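Local coordinates for protein superoxide dismutase (Chaetomium thermophilum, PDB 4BR6) that probably protects cells from oxygen radicals as a manganese-dependent enzyme that converts superoxide into hydrogen peroxide and molecular oxygen, at residues Thr119-Ser124 and Ile159-His164. Sequence-based numbering, arbitrary orientation.
Sequences TGIQGS and IDAWEH. With MN3 (manganese (III) ion), chain I.
S124 and W162 make a buried CH-pi contact behind the manganese site, where the loop leading from helix 107-119 into strand 125-132 meets the chain leaving strand 153-160. S124 CB lies over the indole, 3.5 Å from the centroid of the five-membered ring and 14° off its normal; a side chain this small lets the loop approach the face closely. S124 OG, turned anti to its own carbonyl carbon (chi1 -57°), bonds S124 OG of the second subunit and a water that accepts from E163 N. The ring's opposite face carries the manganese-bound water, offset toward the rim, while W162 NE1 bonds N145 O. Beside this CH-pi contact, I121 CD1 meets A161 CB at 3.8 Å, the short alanine methyl accepting the isoleucine tip. Another water donates to both G123 O and A161 O, and G123 has a positive phi (84°), a conformation readily taken by glycine.

D160 OD2 (2.2 Å) and H164 NE2 (2.3 Å) bind manganese together with H26, H74 and water. D160 OD1 accepts from W162 N at 3.1 Å, from above the carboxylate plane, closing an Asx turn that ties the ligand carboxylate to the backbone of W162. E163 OE2 bonds H164 ND1 of the second subunit, and reciprocally, as in the dimer interface of this family. The indole is thus a second-shell wall that presents an aromatic face to the metal-bound water and is touched on its other face by S124, whose hydroxyl reaches S124 of the second subunit.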
loop_
_atom_site.group_PDB
_atom_site.type_symbol
_atom_site.label_atom_id
_atom_site.label_comp_id
_atom_site.label_asym_id
_atom_site.label_seq_id
_atom_site.Cartn_x
_atom_site.Cartn_y
_atom_site.Cartn_z
ATOM N N THR B 119 3.570 -5.510 -18.061
ATOM C CA THR B 119 2.188 -5.905 -18.356
ATOM C C THR B 119 1.401 -6.248 -17.096
ATOM O O THR B 119 0.187 -6.108 -17.071
ATOM C CB THR B 119 2.149 -7.128 -19.327
ATOM O OG1 THR B 119 2.401 -6.686 -20.667
ATOM C CG2 THR B 119 0.798 -7.833 -19.300
ATOM N N GLY B 120 2.097 -6.712 -16.062
ATOM C CA GLY B 120 1.460 -7.136 -14.830
ATOM C C GLY B 120 1.312 -6.026 -13.802
ATOM O O GLY B 120 0.766 -6.247 -12.722
ATOM N N ILE B 121 1.790 -4.828 -14.122
ATOM C CA ILE B 121 1.635 -3.695 -13.213
ATOM C C ILE B 121 0.162 -3.305 -13.208
ATOM O O ILE B 121 -0.435 -3.113 -14.267
ATOM C CB ILE B 121 2.519 -2.474 -13.608
ATOM C CG1 ILE B 121 4.008 -2.830 -13.465
ATOM C CG2 ILE B 121 2.184 -1.245 -12.754
ATOM C CD1 ILE B 121 4.948 -1.820 -14.068
ATOM N N GLN B 122 -0.416 -3.239 -12.011
ATOM C CA GLN B 122 -1.812 -2.867 -11.818
ATOM C C GLN B 122 -1.860 -1.409 -11.361
ATOM O O GLN B 122 -1.304 -1.072 -10.328
ATOM C CB GLN B 122 -2.440 -3.789 -10.771
ATOM C CG GLN B 122 -2.529 -5.233 -11.247
ATOM C CD GLN B 122 -2.951 -6.229 -10.180
ATOM O OE1 GLN B 122 -3.198 -5.883 -9.028
ATOM N NE2 GLN B 122 -3.051 -7.480 -10.576
ATOM N N GLY B 123 -2.493 -0.539 -12.136
ATOM C CA GLY B 123 -2.439 0.888 -11.844
ATOM C C GLY B 123 -1.161 1.479 -12.433
ATOM O O GLY B 123 -0.651 0.976 -13.430
ATOM N N SER B 124 -0.628 2.525 -11.811
ATOM C CA SER B 124 0.499 3.258 -12.372
ATOM C C SER B 124 1.793 2.728 -11.796
ATOM O O SER B 124 1.858 2.429 -10.620
ATOM C CB SER B 124 0.410 4.731 -12.015
ATOM O OG SER B 124 -0.815 5.291 -12.452
ATOM N N ILE B 159 11.605 1.626 -17.541
ATOM C CA ILE B 159 10.519 1.858 -18.480
ATOM C C ILE B 159 9.262 2.274 -17.711
ATOM O O ILE B 159 8.784 1.557 -16.828
ATOM C CB ILE B 159 10.209 0.597 -19.304
ATOM C CG1 ILE B 159 11.457 0.194 -20.101
ATOM C CG2 ILE B 159 9.023 0.847 -20.228
ATOM C CD1 ILE B 159 11.361 -1.125 -20.880
ATOM N N ASP B 160 8.748 3.447 -18.054
ATOM C CA ASP B 160 7.584 4.044 -17.414
ATOM C C ASP B 160 6.313 3.363 -17.904
ATOM O O ASP B 160 6.115 3.235 -19.110
ATOM C CB ASP B 160 7.554 5.498 -17.829
ATOM C CG ASP B 160 6.497 6.293 -17.135
ATOM O OD1 ASP B 160 5.764 5.789 -16.257
ATOM O OD2 ASP B 160 6.427 7.464 -17.487
ATOM N N ALA B 161 5.449 2.946 -16.977
ATOM C CA ALA B 161 4.241 2.199 -17.342
ATOM C C ALA B 161 2.963 2.936 -16.998
ATOM O O ALA B 161 1.887 2.376 -17.137
ATOM C CB ALA B 161 4.236 0.799 -16.695
ATOM N N TRP B 162 3.076 4.185 -16.543
ATOM C CA TRP B 162 1.909 5.043 -16.395
ATOM C C TRP B 162 1.279 5.193 -17.773
ATOM O O TRP B 162 1.977 5.168 -18.775
ATOM C CB TRP B 162 2.288 6.439 -15.889
ATOM C CG TRP B 162 2.688 6.529 -14.441
ATOM C CD1 TRP B 162 3.685 5.842 -13.815
ATOM C CD2 TRP B 162 2.110 7.386 -13.449
ATOM N NE1 TRP B 162 3.748 6.202 -12.495
ATOM C CE2 TRP B 162 2.797 7.154 -12.248
ATOM C CE3 TRP B 162 1.070 8.318 -13.469
ATOM C CZ2 TRP B 162 2.474 7.819 -11.062
ATOM C CZ3 TRP B 162 0.754 8.977 -12.285
ATOM C CH2 TRP B 162 1.456 8.729 -11.109
ATOM N N GLU B 163 -0.038 5.360 -17.825
ATOM C CA GLU B 163 -0.730 5.441 -19.097
ATOM C C GLU B 163 -0.330 6.679 -19.901
ATOM O O GLU B 163 -0.386 6.675 -21.126
ATOM C CB GLU B 163 -2.238 5.383 -18.861
ATOM C CG GLU B 163 -2.676 3.988 -18.382
ATOM C CD GLU B 163 -4.132 3.901 -17.936
ATOM O OE1 GLU B 163 -4.667 4.876 -17.361
ATOM O OE2 GLU B 163 -4.750 2.847 -18.162
ATOM N N HIS B 164 0.113 7.737 -19.229
ATOM C CA HIS B 164 0.508 8.939 -19.968
ATOM C C HIS B 164 1.791 8.696 -20.761
ATOM O O HIS B 164 2.159 9.501 -21.606
ATOM C CB HIS B 164 0.675 10.156 -19.051
ATOM C CG HIS B 164 1.762 10.009 -18.039
ATOM N ND1 HIS B 164 1.532 10.121 -16.684
ATOM C CD2 HIS B 164 3.085 9.774 -18.179
ATOM C CE1 HIS B 164 2.668 9.960 -16.033
ATOM N NE2 HIS B 164 3.625 9.749 -16.918
HETATM MN MN MN3 I . 5.864 9.299 -16.433
HETATM O O HOH W 1 -0.703 2.590 -15.857
HETATM O O HOH W 2 -1.057 5.795 -15.316
HETATM O O HOH W 3 4.719 8.922 -14.220
#